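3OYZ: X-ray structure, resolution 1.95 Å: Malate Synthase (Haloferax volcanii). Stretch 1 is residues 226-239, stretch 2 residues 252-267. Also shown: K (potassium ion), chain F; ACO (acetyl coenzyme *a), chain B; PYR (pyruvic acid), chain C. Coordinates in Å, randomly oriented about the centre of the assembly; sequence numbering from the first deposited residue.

Stretch 1 (226-239) VAVDGPYDDIRDVE
Stretch 2 (252-267) GMLGIWSLTPGQVVEA

One of the two straightest polar links is Asp229 N to Gly255 O, 3.0 Å with an N-H...O angle of 168°, close to linear. Equally straight is the bond from Gln263 NE2 to Tyr232 O, 3.0 Å and 168°, which ties the loop after the first strand to the helix beginning at Pro261. The return bond between the strands, Trp257 N to Asp229 O, is short at 2.9 Å but bent to 128°, and is therefore weak. The two strand bonds flank Ile256, whose CA lies 4.5 Å from Asp229 CA, and so fix the parallel register. The strand that starts at Val226 and the one that ends at Ser258 run parallel, with their N-to-C directions 43° apart and their axes 4.2 Å apart at closest approach; phi/psi is -133/137 at Val228, -146/152 at Ile256 and -72/145 at Trp257. The same Gly255 O also receives a CA-H...O contact from Val228 CA at 3.4 Å. Asp229 OD1 (chi1 -159°, t; chi2 23°) accepts from the following Gly230 N at 2.8 Å.

The oxygen of the Gln263 amide, OE1, accepts from Leu259 N at 2.8 Å (Gln263 chi1 -73°, m; chi2 -173°, t; chi3 -23°). Its backbone, at phi/psi -63/-37, is fixed too: Gln263 N donates to Thr260 OG1 at 3.0 Å, capping the helix, with Thr260 chi1 at 68° (p).

Waters extend this network. One accepts from Leu254 N (its O to N, 2.9 Å) and donates to Ala227 O (2.7 Å from the water O), bridging a backbone pair 4.0 Å apart, Ala227 O to Leu254 N. A second accepts from Tyr232 N and donates to both Trp257 O and Gln263 OE1. A third joins Ile235 O to Thr260 OG1.

Packing follows the backbone path. Met253, extended through chi1 179° and chi2 174° (both t) with chi3 at -92°, brings its end nearer the first stretch: CE lies 3.9 Å from Ala227 CB, and SD 3.4 Å from Asp229 CB.

Further along, Pro231 (phi/psi -78/143, C-gamma endo) lies over one face of the Trp257 indole (chi1 -158°, t; chi2 -65°). Its CB is 4.2 Å from the five-membered-ring centroid and 17° off the normal, a CH-pi contact, while Pro231 CD approaches Trp257 CE3 at 3.8 Å. Leu259 CD1 (chi1 -65°, m; chi2 174°, t) meets both Pro231 CB and Ile235 CG2 at 3.9 Å; Ile235 has chi1 49° (p) and chi2 177° (t). At the outer end, Val238 CG1 lies 3.8 Å from Glu266 OE2. The two stretches bury 841 Å² in total.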

# COMPACT_ATOMS: atom_id res chain seq x y z
N VAL A 226 10.85 14.03 -7.81
CA VAL A 226 10.30 13.32 -8.97
C VAL A 226 10.55 11.85 -8.75
O VAL A 226 11.70 11.53 -8.45
CB VAL A 226 11.08 13.78 -10.21
CG1 VAL A 226 10.61 12.97 -11.47
CG2 VAL A 226 10.80 15.24 -10.36
N ALA A 227 9.54 10.99 -8.97
CA ALA A 227 9.60 9.55 -8.66
C ALA A 227 10.03 8.83 -9.94
O ALA A 227 9.50 9.16 -11.00
CB ALA A 227 8.22 9.01 -8.25
N VAL A 228 10.96 7.87 -9.86
CA VAL A 228 11.47 7.05 -10.97
C VAL A 228 11.46 5.61 -10.48
O VAL A 228 11.90 5.30 -9.39
CB VAL A 228 12.98 7.45 -11.30
CG1 VAL A 228 13.63 6.60 -12.41
CG2 VAL A 228 13.09 8.97 -11.61
N ASP A 229 11.02 4.67 -11.31
CA ASP A 229 11.12 3.25 -11.05
C ASP A 229 12.53 2.67 -11.26
O ASP A 229 13.38 3.26 -11.98
CB ASP A 229 10.04 2.48 -11.81
CG ASP A 229 9.77 1.09 -11.19
OD1 ASP A 229 10.06 0.87 -9.99
OD2 ASP A 229 9.27 0.20 -11.90
N GLY A 230 12.71 1.47 -10.71
CA GLY A 230 14.00 0.82 -10.63
C GLY A 230 14.18 -0.02 -11.88
O GLY A 230 13.36 0.05 -12.80
N PRO A 231 15.23 -0.85 -11.88
CA PRO A 231 15.62 -1.49 -13.15
C PRO A 231 14.74 -2.66 -13.56
O PRO A 231 14.18 -3.40 -12.73
CB PRO A 231 17.07 -1.89 -12.90
CG PRO A 231 17.12 -2.06 -11.41
CD PRO A 231 16.32 -0.89 -10.90
N TYR A 232 14.50 -2.75 -14.86
CA TYR A 232 13.72 -3.85 -15.39
C TYR A 232 14.76 -4.80 -16.01
O TYR A 232 15.27 -4.52 -17.12
CB TYR A 232 12.75 -3.28 -16.42
CG TYR A 232 11.82 -4.36 -16.91
CD1 TYR A 232 10.63 -4.63 -16.23
CD2 TYR A 232 12.12 -5.11 -18.07
CE1 TYR A 232 9.80 -5.65 -16.63
CE2 TYR A 232 11.27 -6.12 -18.53
CZ TYR A 232 10.10 -6.35 -17.80
OH TYR A 232 9.24 -7.36 -18.13
N ASP A 233 15.18 -5.79 -15.24
CA ASP A 233 16.45 -6.46 -15.57
C ASP A 233 16.31 -7.55 -16.64
O ASP A 233 17.32 -8.05 -17.11
CB ASP A 233 17.21 -7.02 -14.34
CG ASP A 233 16.31 -7.84 -13.38
OD1 ASP A 233 15.17 -8.18 -13.75
OD2 ASP A 233 16.72 -8.14 -12.23
N ASP A 234 15.10 -7.96 -17.02
CA ASP A 234 14.92 -8.75 -18.27
C ASP A 234 15.09 -7.87 -19.50
O ASP A 234 14.09 -7.50 -20.13
CB ASP A 234 13.51 -9.35 -18.30
CG ASP A 234 13.31 -10.38 -17.20
OD1 ASP A 234 14.31 -10.78 -16.57
OD2 ASP A 234 12.16 -10.80 -16.91
N ILE A 235 16.34 -7.46 -19.77
CA ILE A 235 16.64 -6.35 -20.68
C ILE A 235 16.15 -6.59 -22.11
O ILE A 235 15.94 -5.64 -22.86
CB ILE A 235 18.14 -6.02 -20.69
CG1 ILE A 235 18.95 -7.31 -20.87
CG2 ILE A 235 18.59 -5.46 -19.33
CD1 ILE A 235 20.47 -7.07 -20.96
N ARG A 236 15.94 -7.84 -22.50
CA ARG A 236 15.49 -8.08 -23.90
C ARG A 236 13.96 -8.08 -24.06
O ARG A 236 13.48 -8.05 -25.19
CB ARG A 236 15.98 -9.41 -24.49
CG ARG A 236 17.42 -9.82 -24.13
CD ARG A 236 18.47 -8.80 -24.54
NE ARG A 236 19.78 -9.29 -24.11
CZ ARG A 236 20.92 -8.61 -24.17
NH1 ARG A 236 20.95 -7.35 -24.57
NH2 ARG A 236 22.05 -9.18 -23.76
N ASP A 237 13.23 -8.14 -22.94
CA ASP A 237 11.77 -8.23 -22.93
C ASP A 237 11.20 -6.84 -23.21
O ASP A 237 10.87 -6.06 -22.29
CB ASP A 237 11.32 -8.85 -21.60
CG ASP A 237 9.83 -9.09 -21.50
OD1 ASP A 237 9.07 -8.87 -22.47
OD2 ASP A 237 9.40 -9.52 -20.41
N VAL A 238 11.07 -6.51 -24.49
CA VAL A 238 10.51 -5.22 -24.87
C VAL A 238 9.07 -5.04 -24.40
O VAL A 238 8.66 -3.96 -23.94
CB VAL A 238 10.60 -4.99 -26.42
CG1 VAL A 238 9.77 -3.76 -26.87
CG2 VAL A 238 12.06 -4.88 -26.82
N GLU A 239 8.27 -6.09 -24.54
CA GLU A 239 6.86 -5.96 -24.23
C GLU A 239 6.63 -5.81 -22.70
O GLU A 239 5.81 -4.99 -22.30
CB GLU A 239 6.08 -7.16 -24.80
CG GLU A 239 4.59 -6.98 -24.67
CD GLU A 239 4.08 -5.69 -25.35
OE1 GLU A 239 4.64 -5.29 -26.42
OE2 GLU A 239 3.13 -5.06 -24.80
N GLY A 252 1.55 7.36 -11.17
CA GLY A 252 2.18 8.68 -11.15
C GLY A 252 3.71 8.60 -11.12
O GLY A 252 4.41 9.56 -10.82
N MET A 253 4.25 7.42 -11.39
CA MET A 253 5.70 7.27 -11.48
C MET A 253 6.09 7.27 -12.97
O MET A 253 5.95 6.27 -13.67
CB MET A 253 6.12 5.96 -10.80
CG MET A 253 7.60 5.63 -10.82
SD MET A 253 7.86 4.12 -9.78
CE MET A 253 8.19 5.11 -8.31
N LEU A 254 6.50 8.42 -13.48
CA LEU A 254 6.51 8.59 -14.96
C LEU A 254 7.89 8.33 -15.51
O LEU A 254 8.08 8.39 -16.73
CB LEU A 254 6.03 10.00 -15.33
CG LEU A 254 4.66 10.43 -14.81
CD1 LEU A 254 4.23 11.85 -15.25
CD2 LEU A 254 3.51 9.43 -15.08
N GLY A 255 8.89 8.13 -14.66
CA GLY A 255 10.24 7.83 -15.12
C GLY A 255 10.64 6.41 -14.80
O GLY A 255 10.08 5.81 -13.87
N ILE A 256 11.63 5.87 -15.50
CA ILE A 256 12.02 4.49 -15.23
C ILE A 256 13.51 4.36 -15.44
O ILE A 256 14.06 5.11 -16.21
CB ILE A 256 11.21 3.39 -16.01
CG1 ILE A 256 11.54 1.98 -15.50
CG2 ILE A 256 11.46 3.57 -17.57
CD1 ILE A 256 10.52 0.88 -15.91
N TRP A 257 14.15 3.43 -14.74
CA TRP A 257 15.58 3.20 -14.93
C TRP A 257 15.73 2.50 -16.32
O TRP A 257 14.86 1.73 -16.72
CB TRP A 257 16.02 2.20 -13.88
CG TRP A 257 17.46 2.13 -13.50
CD1 TRP A 257 18.54 1.74 -14.31
CD2 TRP A 257 17.99 2.34 -12.19
NE1 TRP A 257 19.70 1.80 -13.56
CE2 TRP A 257 19.39 2.14 -12.26
CE3 TRP A 257 17.41 2.74 -10.95
CZ2 TRP A 257 20.21 2.30 -11.14
CZ3 TRP A 257 18.22 2.93 -9.86
CH2 TRP A 257 19.62 2.69 -9.94
N SER A 258 16.81 2.81 -17.03
CA SER A 258 17.15 2.15 -18.31
C SER A 258 18.49 1.48 -18.20
O SER A 258 19.38 2.07 -17.61
CB SER A 258 17.20 3.21 -19.41
OG SER A 258 15.85 3.42 -19.71
N LEU A 259 18.63 0.23 -18.64
CA LEU A 259 19.90 -0.47 -18.42
C LEU A 259 20.70 -0.50 -19.74
O LEU A 259 21.90 -0.82 -19.77
CB LEU A 259 19.68 -1.91 -17.90
CG LEU A 259 19.02 -1.91 -16.51
CD1 LEU A 259 18.69 -3.30 -16.12
CD2 LEU A 259 20.08 -1.28 -15.59
N THR A 260 20.00 -0.28 -20.85
CA THR A 260 20.64 -0.42 -22.17
C THR A 260 20.23 0.72 -23.09
O THR A 260 19.18 1.35 -22.91
CB THR A 260 20.23 -1.75 -22.87
OG1 THR A 260 18.84 -1.72 -23.23
CG2 THR A 260 20.49 -2.98 -22.02
N PRO A 261 20.99 0.90 -24.21
CA PRO A 261 20.53 2.01 -25.06
C PRO A 261 19.15 1.74 -25.64
O PRO A 261 18.36 2.65 -25.88
CB PRO A 261 21.64 2.10 -26.15
CG PRO A 261 22.88 1.67 -25.36
CD PRO A 261 22.38 0.49 -24.50
N GLY A 262 18.82 0.47 -25.84
CA GLY A 262 17.48 0.11 -26.35
C GLY A 262 16.36 0.44 -25.34
O GLY A 262 15.30 1.00 -25.71
N GLN A 263 16.63 0.19 -24.05
CA GLN A 263 15.66 0.64 -23.02
C GLN A 263 15.48 2.16 -22.99
O GLN A 263 14.35 2.67 -22.92
CB GLN A 263 15.94 0.03 -21.65
CG GLN A 263 15.59 -1.45 -21.57
CD GLN A 263 15.73 -1.99 -20.13
OE1 GLN A 263 16.47 -1.40 -19.37
NE2 GLN A 263 15.15 -3.12 -19.80
N VAL A 264 16.57 2.90 -23.20
CA VAL A 264 16.45 4.34 -23.27
C VAL A 264 15.40 4.80 -24.30
O VAL A 264 14.49 5.63 -24.06
CB VAL A 264 17.82 5.01 -23.53
CG1 VAL A 264 17.60 6.49 -23.67
CG2 VAL A 264 18.69 4.83 -22.32
N VAL A 265 15.51 4.22 -25.50
CA VAL A 265 14.61 4.64 -26.58
C VAL A 265 13.20 4.28 -26.18
O VAL A 265 12.30 5.09 -26.30
CB VAL A 265 14.92 3.97 -27.96
CG1 VAL A 265 13.81 4.37 -28.98
CG2 VAL A 265 16.32 4.39 -28.46
N GLU A 266 12.95 3.03 -25.78
CA GLU A 266 11.57 2.65 -25.39
C GLU A 266 10.98 3.54 -24.28
O GLU A 266 9.87 4.07 -24.35
CB GLU A 266 11.58 1.20 -24.91
CG GLU A 266 11.73 0.20 -26.05
CD GLU A 266 10.43 0.03 -26.87
OE1 GLU A 266 9.32 0.19 -26.33
OE2 GLU A 266 10.51 -0.25 -28.08
N ALA A 267 11.80 3.79 -23.26
CA ALA A 267 11.29 4.51 -22.10
C ALA A 267 11.15 5.99 -22.45
O ALA A 267 10.33 6.67 -21.85
CB ALA A 267 12.26 4.31 -20.88
K K F . 4.14 11.21 -8.40
N1A ACO B . 26.03 2.18 -20.99
C2A ACO B . 26.76 2.44 -22.09
N3A ACO B . 26.76 1.59 -23.14
C4A ACO B . 26.05 0.43 -23.14
C5A ACO B . 25.24 0.12 -21.95
C6A ACO B . 25.29 1.07 -20.81
N6A ACO B . 24.57 0.72 -19.71
N7A ACO B . 24.64 -1.05 -22.16
C8A ACO B . 25.04 -1.49 -23.37
N9A ACO B . 25.83 -0.59 -23.98
C1B ACO B . 26.41 -0.78 -25.35
C2B ACO B . 26.79 -2.25 -25.50
O2B ACO B . 28.10 -2.44 -24.97
C3B ACO B . 26.67 -2.48 -26.99
O3B ACO B . 27.88 -1.89 -27.49
P3B ACO B . 28.62 -2.26 -28.91
O7A ACO B . 28.18 -1.05 -29.72
O8A ACO B . 28.00 -3.61 -29.23
O9A ACO B . 30.10 -2.37 -28.62
C4B ACO B . 25.48 -1.62 -27.36
O4B ACO B . 25.46 -0.54 -26.40
C5B ACO B . 24.17 -2.38 -27.22
O5B ACO B . 24.28 -3.21 -26.07
P1A ACO B . 23.24 -4.38 -25.75
O1A ACO B . 23.27 -5.54 -26.70
O2A ACO B . 21.91 -3.68 -25.69
O3A ACO B . 23.53 -5.00 -24.30
P2A ACO B . 24.77 -5.97 -24.01
O4A ACO B . 25.82 -5.23 -24.77
O5A ACO B . 24.25 -7.39 -24.11
O6A ACO B . 25.10 -5.85 -22.42
CBP ACO B . 24.65 -5.38 -20.05
CCP ACO B . 24.14 -5.99 -21.36
CDP ACO B . 25.95 -6.05 -19.60
CEP ACO B . 23.60 -5.66 -18.99
CAP ACO B . 24.95 -3.88 -20.18
OAP ACO B . 23.81 -3.34 -20.83
C9P ACO B . 25.12 -3.16 -18.85
O9P ACO B . 26.13 -3.35 -18.17
N8P ACO B . 24.11 -2.36 -18.47
C7P ACO B . 24.21 -1.63 -17.22
C6P ACO B . 24.03 -2.52 -15.97
C5P ACO B . 23.90 -1.55 -14.81
O5P ACO B . 23.93 -0.34 -15.02
N4P ACO B . 23.69 -2.11 -13.62
C3P ACO B . 23.49 -1.37 -12.39
C2P ACO B . 22.15 -0.62 -12.38
S1P ACO B . 21.10 -1.87 -11.70
C ACO B . 21.30 -1.92 -10.02
O ACO B . 22.24 -1.42 -9.44
CH3 ACO B . 20.26 -2.68 -9.25
C PYR C . 18.82 -1.85 -7.13
O PYR C . 19.31 -2.23 -6.02
OXT PYR C . 17.69 -2.26 -7.58
CA PYR C . 19.51 -0.83 -7.80
O3 PYR C . 20.59 -0.32 -7.28
CB PYR C . 18.96 -0.28 -9.07
O HOH W 1 7.65 10.74 -12.16
O HOH W 2 15.69 -0.91 -16.79
O HOH W 3 17.38 -3.73 -24.33
O HOH W 4 13.33 -4.42 -21.97